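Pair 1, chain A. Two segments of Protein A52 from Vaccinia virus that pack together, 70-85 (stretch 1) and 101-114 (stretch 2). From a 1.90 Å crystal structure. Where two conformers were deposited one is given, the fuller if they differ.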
# COMPACT_ATOMS: atom_id res chain seq x y z
N ARG A 70 -17.13 0.45 18.65
CA ARG A 70 -17.74 1.35 17.67
C ARG A 70 -16.77 1.64 16.50
O ARG A 70 -16.44 2.80 16.20
CB ARG A 70 -18.17 2.64 18.36
CG ARG A 70 -19.09 2.40 19.56
CD ARG A 70 -19.24 3.65 20.41
NE ARG A 70 -19.47 3.33 21.82
CZ ARG A 70 -18.54 3.33 22.78
NH1 ARG A 70 -18.89 3.02 24.03
NH2 ARG A 70 -17.26 3.65 22.53
N LEU A 71 -16.31 0.56 15.88
CA LEU A 71 -15.21 0.60 14.94
C LEU A 71 -15.44 1.53 13.75
O LEU A 71 -14.51 2.17 13.30
CB LEU A 71 -14.87 -0.82 14.44
CG LEU A 71 -14.10 -1.76 15.37
CD1 LEU A 71 -13.90 -3.12 14.70
CD2 LEU A 71 -12.73 -1.17 15.86
N ASN A 72 -16.68 1.61 13.26
CA ASN A 72 -16.96 2.43 12.10
C ASN A 72 -17.33 3.86 12.47
O ASN A 72 -17.66 4.67 11.58
CB ASN A 72 -18.07 1.80 11.24
CG ASN A 72 -17.59 0.58 10.46
OD1 ASN A 72 -16.40 0.43 10.18
ND2 ASN A 72 -18.54 -0.29 10.07
N SER A 73 -17.25 4.20 13.76
CA SER A 73 -17.52 5.58 14.19
C SER A 73 -16.33 6.47 13.94
O SER A 73 -15.23 5.99 13.65
CB SER A 73 -17.87 5.62 15.68
OG SER A 73 -16.73 5.34 16.46
N GLU A 74 -16.53 7.77 14.10
CA GLU A 74 -15.46 8.74 13.95
C GLU A 74 -14.28 8.39 14.86
O GLU A 74 -13.14 8.63 14.52
CB GLU A 74 -15.97 10.15 14.28
CG GLU A 74 -15.04 11.26 13.83
CD GLU A 74 -14.94 11.37 12.31
OE1 GLU A 74 -16.00 11.50 11.64
OE2 GLU A 74 -13.79 11.34 11.78
N GLU A 75 -14.58 7.81 16.02
CA GLU A 75 -13.58 7.53 17.04
C GLU A 75 -13.03 6.10 16.96
O GLU A 75 -12.17 5.72 17.75
CB GLU A 75 -14.19 7.74 18.44
CG GLU A 75 -14.71 9.13 18.73
CD GLU A 75 -16.10 9.44 18.14
OE1 GLU A 75 -16.82 8.54 17.65
OE2 GLU A 75 -16.48 10.64 18.18
N GLY A 76 -13.50 5.32 15.99
CA GLY A 76 -13.24 3.88 15.94
C GLY A 76 -11.79 3.45 15.93
O GLY A 76 -11.43 2.45 16.58
N ALA A 77 -10.95 4.16 15.19
CA ALA A 77 -9.53 3.84 15.11
C ALA A 77 -8.86 4.09 16.46
O ALA A 77 -8.09 3.27 16.94
CB ALA A 77 -8.84 4.63 13.98
N ASP A 78 -9.15 5.22 17.07
CA ASP A 78 -8.63 5.53 18.40
C ASP A 78 -9.13 4.56 19.48
O ASP A 78 -8.38 4.21 20.40
CB ASP A 78 -9.00 6.95 18.78
CG ASP A 78 -8.23 7.99 17.99
OD1 ASP A 78 -7.08 7.71 17.59
OD2 ASP A 78 -8.80 9.07 17.76
N ASN A 79 -10.40 4.16 19.39
CA ASN A 79 -10.97 3.10 20.26
C ASN A 79 -10.23 1.76 20.10
O ASN A 79 -9.98 1.04 21.07
CB ASN A 79 -12.47 2.90 19.96
CG ASN A 79 -13.32 4.10 20.35
OD1 ASN A 79 -12.85 5.02 21.02
ND2 ASN A 79 -14.58 4.09 19.93
N PHE A 80 -9.90 1.41 18.86
CA PHE A 80 -9.11 0.22 18.59
C PHE A 80 -7.73 0.28 19.26
O PHE A 80 -7.30 -0.68 19.89
CB PHE A 80 -8.95 0.03 17.10
CG PHE A 80 -8.05 -1.12 16.72
CD1 PHE A 80 -8.41 -2.41 17.02
CD2 PHE A 80 -6.85 -0.89 16.06
CE1 PHE A 80 -7.58 -3.48 16.66
CE2 PHE A 80 -6.03 -1.95 15.71
CZ PHE A 80 -6.40 -3.23 16.00
N ILE A 81 -7.04 1.40 19.11
CA ILE A 81 -5.71 1.57 19.71
C ILE A 81 -5.82 1.50 21.25
O ILE A 81 -4.97 0.86 21.92
CB ILE A 81 -5.04 2.89 19.24
CG1 ILE A 81 -4.71 2.83 17.72
CG2 ILE A 81 -3.77 3.22 20.03
CD1 ILE A 81 -3.66 1.76 17.32
N ASP A 82 -6.84 2.15 21.82
CA ASP A 82 -7.06 2.12 23.27
C ASP A 82 -7.20 0.65 23.72
O ASP A 82 -6.58 0.24 24.70
CB ASP A 82 -8.28 2.97 23.65
CG ASP A 82 -8.61 2.92 25.14
OD1 ASP A 82 -9.25 1.94 25.55
OD2 ASP A 82 -8.26 3.86 25.89
N TYR A 83 -7.97 -0.12 22.96
CA TYR A 83 -8.20 -1.55 23.22
C TYR A 83 -6.94 -2.41 23.20
O TYR A 83 -6.75 -3.29 24.06
CB TYR A 83 -9.23 -2.08 22.22
CG TYR A 83 -9.49 -3.56 22.31
CD1 TYR A 83 -10.37 -4.07 23.27
CD2 TYR A 83 -8.87 -4.46 21.44
CE1 TYR A 83 -10.60 -5.45 23.37
CE2 TYR A 83 -9.10 -5.84 21.54
CZ TYR A 83 -9.97 -6.32 22.50
OH TYR A 83 -10.21 -7.68 22.61
N ILE A 84 -6.08 -2.16 22.22
CA ILE A 84 -4.78 -2.81 22.12
C ILE A 84 -3.94 -2.52 23.37
O ILE A 84 -3.30 -3.41 23.91
CB ILE A 84 -4.02 -2.33 20.84
CG1 ILE A 84 -4.72 -2.83 19.57
CG2 ILE A 84 -2.55 -2.76 20.88
CD1 ILE A 84 -5.09 -4.31 19.57
N LYS A 85 -3.95 -1.28 23.83
CA LYS A 85 -3.28 -0.92 25.09
C LYS A 85 -3.86 -1.64 26.31
O LYS A 85 -3.11 -2.10 27.19
CB LYS A 85 -3.27 0.61 25.29
CG LYS A 85 -2.31 1.35 24.32
CD LYS A 85 -2.57 2.85 24.27
CE LYS A 85 -1.45 3.61 23.51
NZ LYS A 85 -1.70 5.09 23.48
N SER A 101 -2.21 -13.77 17.83
CA SER A 101 -3.66 -13.49 17.94
C SER A 101 -3.94 -12.02 17.63
O SER A 101 -4.94 -11.67 17.00
CB SER A 101 -4.18 -13.80 19.35
OG SER A 101 -4.13 -15.18 19.66
N MET A 102 -3.05 -11.16 18.08
CA MET A 102 -3.19 -9.74 17.86
C MET A 102 -3.10 -9.38 16.38
O MET A 102 -3.83 -8.51 15.90
CB MET A 102 -2.16 -9.00 18.70
CG MET A 102 -2.29 -7.52 18.64
SD MET A 102 -1.17 -6.90 17.38
CE MET A 102 -1.74 -5.19 17.33
N ILE A 103 -2.24 -10.08 15.63
CA ILE A 103 -2.14 -9.85 14.19
C ILE A 103 -3.47 -10.26 13.55
O ILE A 103 -4.02 -9.53 12.72
CB ILE A 103 -0.96 -10.62 13.56
CG1 ILE A 103 0.37 -9.94 13.89
CG2 ILE A 103 -1.10 -10.72 12.05
CD1 ILE A 103 1.60 -10.86 13.65
N GLY A 104 -4.01 -11.39 13.97
CA GLY A 104 -5.31 -11.82 13.47
C GLY A 104 -6.44 -10.86 13.80
O GLY A 104 -7.38 -10.73 13.03
N LEU A 105 -6.34 -10.21 14.96
CA LEU A 105 -7.33 -9.24 15.41
C LEU A 105 -7.30 -8.01 14.51
O LEU A 105 -8.33 -7.54 14.06
CB LEU A 105 -7.04 -8.84 16.86
CG LEU A 105 -7.91 -7.74 17.49
CD1 LEU A 105 -9.28 -8.29 17.85
CD2 LEU A 105 -7.20 -7.15 18.71
N CYS A 106 -6.10 -7.49 14.26
CA CYS A 106 -5.90 -6.38 13.32
C CYS A 106 -6.55 -6.68 11.98
O CYS A 106 -7.23 -5.84 11.40
CB CYS A 106 -4.41 -6.12 13.13
SG CYS A 106 -3.69 -5.38 14.58
N ALA A 107 -6.31 -7.90 11.50
CA ALA A 107 -6.84 -8.37 10.22
C ALA A 107 -8.35 -8.37 10.17
O ALA A 107 -8.97 -7.97 9.16
CB ALA A 107 -6.34 -9.77 9.95
N CYS A 108 -8.96 -8.89 11.23
CA CYS A 108 -10.42 -8.93 11.30
C CYS A 108 -11.00 -7.51 11.42
O CYS A 108 -12.05 -7.23 10.89
CB CYS A 108 -10.88 -9.81 12.47
SG CYS A 108 -10.52 -11.59 12.21
N VAL A 109 -10.29 -6.62 12.11
CA VAL A 109 -10.71 -5.22 12.23
C VAL A 109 -10.58 -4.49 10.89
O VAL A 109 -11.49 -3.76 10.48
CB VAL A 109 -9.91 -4.49 13.35
CG1 VAL A 109 -10.14 -2.98 13.32
CG2 VAL A 109 -10.27 -5.08 14.73
N VAL A 110 -9.47 -4.69 10.18
CA VAL A 110 -9.28 -4.04 8.89
C VAL A 110 -10.40 -4.44 7.91
O VAL A 110 -10.80 -3.63 7.08
CB VAL A 110 -7.84 -4.27 8.30
CG1 VAL A 110 -7.76 -5.54 7.44
CG2 VAL A 110 -7.40 -3.06 7.51
N ASP A 111 -10.95 -5.65 8.03
CA ASP A 111 -12.08 -6.03 7.18
C ASP A 111 -13.27 -5.13 7.38
O ASP A 111 -13.97 -4.81 6.43
CB ASP A 111 -12.57 -7.46 7.44
CG ASP A 111 -11.55 -8.52 7.14
OD1 ASP A 111 -10.61 -8.29 6.36
OD2 ASP A 111 -11.73 -9.62 7.70
N VAL A 112 -13.56 -4.81 8.65
CA VAL A 112 -14.72 -3.99 8.98
C VAL A 112 -14.55 -2.63 8.33
O VAL A 112 -15.48 -2.09 7.73
CB VAL A 112 -14.91 -3.86 10.53
CG1 VAL A 112 -16.01 -2.85 10.88
CG2 VAL A 112 -15.24 -5.21 11.15
N TRP A 113 -13.36 -2.05 8.46
CA TRP A 113 -13.09 -0.75 7.87
C TRP A 113 -13.12 -0.74 6.34
O TRP A 113 -13.67 0.20 5.74
CB TRP A 113 -11.76 -0.22 8.39
CG TRP A 113 -11.77 0.12 9.84
CD1 TRP A 113 -12.84 0.53 10.60
CD2 TRP A 113 -10.64 0.12 10.72
NE1 TRP A 113 -12.42 0.80 11.89
CE2 TRP A 113 -11.09 0.54 11.99
CE3 TRP A 113 -9.29 -0.22 10.56
CZ2 TRP A 113 -10.23 0.64 13.10
CZ3 TRP A 113 -8.44 -0.10 11.65
CH2 TRP A 113 -8.92 0.32 12.90
N ARG A 114 -12.60 -1.78 5.72
CA ARG A 114 -12.66 -1.89 4.26
C ARG A 114 -14.11 -1.87 3.83
O ARG A 114 -14.49 -1.13 2.90
CB ARG A 114 -11.99 -3.17 3.79
CG ARG A 114 -11.80 -3.26 2.28
CD ARG A 114 -11.29 -4.65 1.88
NE ARG A 114 -12.25 -5.69 2.27
CZ ARG A 114 -12.08 -6.59 3.24
NH1 ARG A 114 -10.94 -6.68 3.95
NH2 ARG A 114 -13.06 -7.45 3.47
O HOH W 1 -18.01 -2.52 8.27

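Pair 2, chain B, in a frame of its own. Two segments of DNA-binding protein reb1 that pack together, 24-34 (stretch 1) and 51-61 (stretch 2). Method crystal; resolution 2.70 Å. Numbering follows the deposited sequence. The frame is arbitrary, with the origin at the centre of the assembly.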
# COMPACT_ATOMS: atom_id res chain seq x y z
N ARG B 24 -2.10 -29.24 -4.03
CA ARG B 24 -2.93 -30.44 -4.16
C ARG B 24 -3.77 -30.39 -5.43
O ARG B 24 -3.87 -31.37 -6.17
CB ARG B 24 -3.83 -30.61 -2.94
CG ARG B 24 -4.75 -31.82 -3.02
CD ARG B 24 -5.94 -31.71 -2.07
NE ARG B 24 -6.90 -32.79 -2.26
CZ ARG B 24 -8.09 -32.87 -1.66
NH1 ARG B 24 -8.47 -31.91 -0.82
NH2 ARG B 24 -8.89 -33.89 -1.90
N ARG B 25 -4.38 -29.23 -5.68
CA ARG B 25 -5.22 -29.04 -6.85
C ARG B 25 -4.39 -29.13 -8.13
O ARG B 25 -4.90 -29.48 -9.19
CB ARG B 25 -5.95 -27.70 -6.78
CG ARG B 25 -7.23 -27.64 -7.58
CD ARG B 25 -8.17 -28.77 -7.20
NE ARG B 25 -8.40 -28.82 -5.76
CZ ARG B 25 -8.97 -29.84 -5.13
NH1 ARG B 25 -9.38 -30.90 -5.82
NH2 ARG B 25 -9.14 -29.80 -3.81
N MET B 26 -3.11 -28.80 -8.00
CA MET B 26 -2.19 -28.84 -9.13
C MET B 26 -1.68 -30.25 -9.39
O MET B 26 -1.46 -30.63 -10.54
CB MET B 26 -1.01 -27.90 -8.88
CG MET B 26 -0.64 -27.06 -10.08
SD MET B 26 -2.03 -26.09 -10.67
CE MET B 26 -2.52 -25.28 -9.16
N GLN B 27 -1.49 -31.01 -8.32
CA GLN B 27 -1.08 -32.41 -8.45
C GLN B 27 -2.18 -33.22 -9.12
O GLN B 27 -1.91 -34.08 -9.95
CB GLN B 27 -0.73 -33.00 -7.08
N ASN B 28 -3.43 -32.93 -8.74
CA ASN B 28 -4.58 -33.62 -9.32
C ASN B 28 -4.80 -33.22 -10.77
O ASN B 28 -5.27 -34.02 -11.58
CB ASN B 28 -5.84 -33.33 -8.50
CG ASN B 28 -5.75 -33.88 -7.08
OD1 ASN B 28 -5.16 -34.94 -6.85
ND2 ASN B 28 -6.33 -33.15 -6.13
N PHE B 29 -4.44 -31.98 -11.08
CA PHE B 29 -4.53 -31.46 -12.44
C PHE B 29 -3.61 -32.23 -13.37
O PHE B 29 -4.00 -32.60 -14.48
CB PHE B 29 -4.19 -29.97 -12.46
CG PHE B 29 -4.19 -29.37 -13.83
CD1 PHE B 29 -5.38 -29.05 -14.46
CD2 PHE B 29 -3.01 -29.11 -14.49
CE1 PHE B 29 -5.39 -28.48 -15.71
CE2 PHE B 29 -3.00 -28.54 -15.75
CZ PHE B 29 -4.20 -28.23 -16.36
N CYS B 30 -2.38 -32.46 -12.92
CA CYS B 30 -1.39 -33.18 -13.71
C CYS B 30 -1.81 -34.63 -13.95
O CYS B 30 -1.69 -35.14 -15.06
CB CYS B 30 -0.02 -33.14 -13.02
SG CYS B 30 0.81 -31.54 -13.09
N GLN B 31 -2.31 -35.27 -12.90
CA GLN B 31 -2.75 -36.66 -13.00
C GLN B 31 -3.95 -36.81 -13.93
O GLN B 31 -4.08 -37.81 -14.63
CB GLN B 31 -3.09 -37.22 -11.61
CG GLN B 31 -1.88 -37.47 -10.73
CD GLN B 31 -0.97 -38.55 -11.28
OE1 GLN B 31 -0.01 -38.26 -12.00
NE2 GLN B 31 -1.27 -39.80 -10.95
N THR B 32 -4.82 -35.80 -13.93
CA THR B 32 -6.03 -35.84 -14.74
C THR B 32 -5.70 -35.78 -16.23
O THR B 32 -6.29 -36.50 -17.03
CB THR B 32 -6.97 -34.67 -14.38
OG1 THR B 32 -7.32 -34.75 -12.99
CG2 THR B 32 -8.24 -34.74 -15.21
N TYR B 33 -4.76 -34.92 -16.59
CA TYR B 33 -4.44 -34.69 -18.00
C TYR B 33 -3.09 -35.27 -18.40
O TYR B 33 -2.54 -34.92 -19.45
CB TYR B 33 -4.49 -33.19 -18.31
CG TYR B 33 -5.87 -32.60 -18.12
CD1 TYR B 33 -6.27 -32.09 -16.90
CD2 TYR B 33 -6.79 -32.58 -19.17
CE1 TYR B 33 -7.54 -31.55 -16.73
CE2 TYR B 33 -8.05 -32.05 -19.01
CZ TYR B 33 -8.42 -31.54 -17.78
OH TYR B 33 -9.68 -31.01 -17.62
N SER B 34 -2.56 -36.15 -17.55
CA SER B 34 -1.27 -36.82 -17.80
C SER B 34 -0.16 -35.83 -18.13
O SER B 34 0.66 -36.08 -19.01
CB SER B 34 -1.41 -37.85 -18.92
OG SER B 34 -2.23 -38.93 -18.53
N GLY B 51 -7.31 -24.03 -22.74
CA GLY B 51 -7.71 -25.38 -22.41
C GLY B 51 -8.03 -25.62 -20.95
O GLY B 51 -8.66 -24.79 -20.30
N PRO B 52 -7.58 -26.77 -20.42
CA PRO B 52 -7.87 -27.21 -19.05
C PRO B 52 -7.29 -26.28 -17.99
O PRO B 52 -7.91 -26.10 -16.94
CB PRO B 52 -7.20 -28.58 -18.98
CG PRO B 52 -6.13 -28.54 -20.01
CD PRO B 52 -6.70 -27.72 -21.12
N LEU B 53 -6.13 -25.70 -18.26
CA LEU B 53 -5.48 -24.81 -17.31
C LEU B 53 -6.31 -23.55 -17.11
O LEU B 53 -6.36 -23.00 -16.01
CB LEU B 53 -4.07 -24.45 -17.78
CG LEU B 53 -3.20 -23.67 -16.79
CD1 LEU B 53 -3.08 -24.43 -15.48
CD2 LEU B 53 -1.83 -23.40 -17.39
N SER B 54 -6.97 -23.12 -18.18
CA SER B 54 -7.90 -22.00 -18.12
C SER B 54 -9.11 -22.37 -17.27
O SER B 54 -9.60 -21.56 -16.48
CB SER B 54 -8.33 -21.59 -19.52
OG SER B 54 -9.24 -20.51 -19.49
N SER B 55 -9.60 -23.59 -17.44
CA SER B 55 -10.72 -24.09 -16.65
C SER B 55 -10.36 -24.22 -15.18
O SER B 55 -11.18 -23.98 -14.30
CB SER B 55 -11.20 -25.45 -17.19
OG SER B 55 -11.73 -25.33 -18.50
N LEU B 56 -9.11 -24.60 -14.92
CA LEU B 56 -8.63 -24.80 -13.56
C LEU B 56 -8.58 -23.50 -12.77
O LEU B 56 -8.97 -23.46 -11.60
CB LEU B 56 -7.24 -25.44 -13.58
CG LEU B 56 -6.56 -25.63 -12.23
CD1 LEU B 56 -7.36 -26.58 -11.35
CD2 LEU B 56 -5.15 -26.14 -12.42
N VAL B 57 -8.10 -22.44 -13.41
CA VAL B 57 -8.00 -21.14 -12.75
C VAL B 57 -9.39 -20.62 -12.39
O VAL B 57 -9.60 -20.11 -11.28
CB VAL B 57 -7.27 -20.11 -13.64
CG1 VAL B 57 -7.32 -18.73 -13.01
CG2 VAL B 57 -5.83 -20.54 -13.87
N LYS B 58 -10.32 -20.75 -13.32
CA LYS B 58 -11.71 -20.37 -13.09
C LYS B 58 -12.26 -21.04 -11.83
O LYS B 58 -13.01 -20.43 -11.06
CB LYS B 58 -12.58 -20.72 -14.30
CG LYS B 58 -13.13 -19.52 -15.04
CD LYS B 58 -13.96 -19.94 -16.24
CE LYS B 58 -13.10 -20.58 -17.32
NZ LYS B 58 -13.92 -21.10 -18.45
N LEU B 59 -11.87 -22.30 -11.63
CA LEU B 59 -12.26 -23.05 -10.43
C LEU B 59 -11.63 -22.43 -9.19
O LEU B 59 -12.31 -22.23 -8.18
CB LEU B 59 -11.85 -24.52 -10.57
CG LEU B 59 -12.06 -25.45 -9.37
CD1 LEU B 59 -12.49 -26.82 -9.87
CD2 LEU B 59 -10.79 -25.58 -8.54
N LEU B 60 -10.33 -22.15 -9.27
CA LEU B 60 -9.59 -21.54 -8.16
C LEU B 60 -10.22 -20.23 -7.72
O LEU B 60 -10.38 -19.98 -6.52
CB LEU B 60 -8.14 -21.31 -8.57
CG LEU B 60 -7.32 -22.56 -8.87
CD1 LEU B 60 -5.91 -22.18 -9.27
CD2 LEU B 60 -7.31 -23.50 -7.68
N VAL B 61 -10.57 -19.39 -8.69
CA VAL B 61 -11.20 -18.11 -8.42
C VAL B 61 -12.48 -18.30 -7.62
O VAL B 61 -12.75 -17.57 -6.67
CB VAL B 61 -11.51 -17.34 -9.71
CG1 VAL B 61 -12.24 -16.04 -9.40
CG2 VAL B 61 -10.23 -17.05 -10.48

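Pair 1 and pair 2 each set two helices side by side, running in nearly opposite directions. The N-to-C directions make 170° in pair 1 and 152° in pair 2, with closest axis approaches of 12.3 and 11.5 Å. Superposing N, CA and C of 14 central residues gives an RMSD of 0.8 Å, so side chains can be compared position by position.

The closest-matching inward position is Phe A80 = Phe B29, with CA atoms 0.5 Å apart and side-chain centres 0.7 Å apart. Both take chi1 t (175° and 177°), and both point CA-to-CB toward the opposing helix. Each ring has an aliphatic group over one face, supplied by the matched pair Val A109 = Leu B56. Val A109 CG1 lies 4.3 Å from the centroid of the Phe A80 ring, 17° off its normal; Leu B56 CD2 lies 3.9 Å from that of Phe B29, 26° off. The longer leucine also reaches Met B26, whose SD is 3.6 Å from Leu B56 CD2.

At Cys A106 = Leu B53 the surroundings of the phenylalanine differ. Cys A106 SG meets the ring edge, 3.7 Å from Phe A80 CZ and 89° off the normal as seen from the centroid, whereas Leu B53 CB stands 4.0 Å from Phe B29 CZ.

Trp A113 = Leu B60 marks the sharpest divergence. The indole of Trp A113 turns its edge toward the face of Phe A80, with planes at 87° and centroids 5.7 Å apart, and packs its CZ2 3.8 Å from Ala A77 CA. Its NE1 donates to Leu A71 O at 2.9 Å and 152°, a bond outside the matched positions. Leu B60 instead places CD2 4.1 Å from Arg B25 CG. Arg B25 matches Gly A76, and its aliphatic portion also lies against Leu B56, CG to CD1 at 3.9 Å. Small Ala A77 corresponds to Met B26, so bulk is distributed differently: a large indole beside glycine and alanine in pair 1, a leucine against the aliphatic part of arginine in pair 2, where methionine packs on Leu B56.

Val A112 = Leu B59 also points toward the partner in both pairs, CA atoms 0.9 Å apart. Val A112 CG1 lies 4.3 Å from Leu A71 CB; Leu B59 CD2 lies 4.2 Å from Arg B25 CG.

At the other end, Leu A105 = Pro B52 and Ile A84 = Tyr B33 face each other. Pair 1 uses aliphatic contact, Ile A84 CD1 to Leu A105 CD2 at 3.6 Å. Pair 2 lays the proline over an aromatic face, Pro B52 CB being 3.6 Å from the Tyr B33 centroid and 20° off the normal.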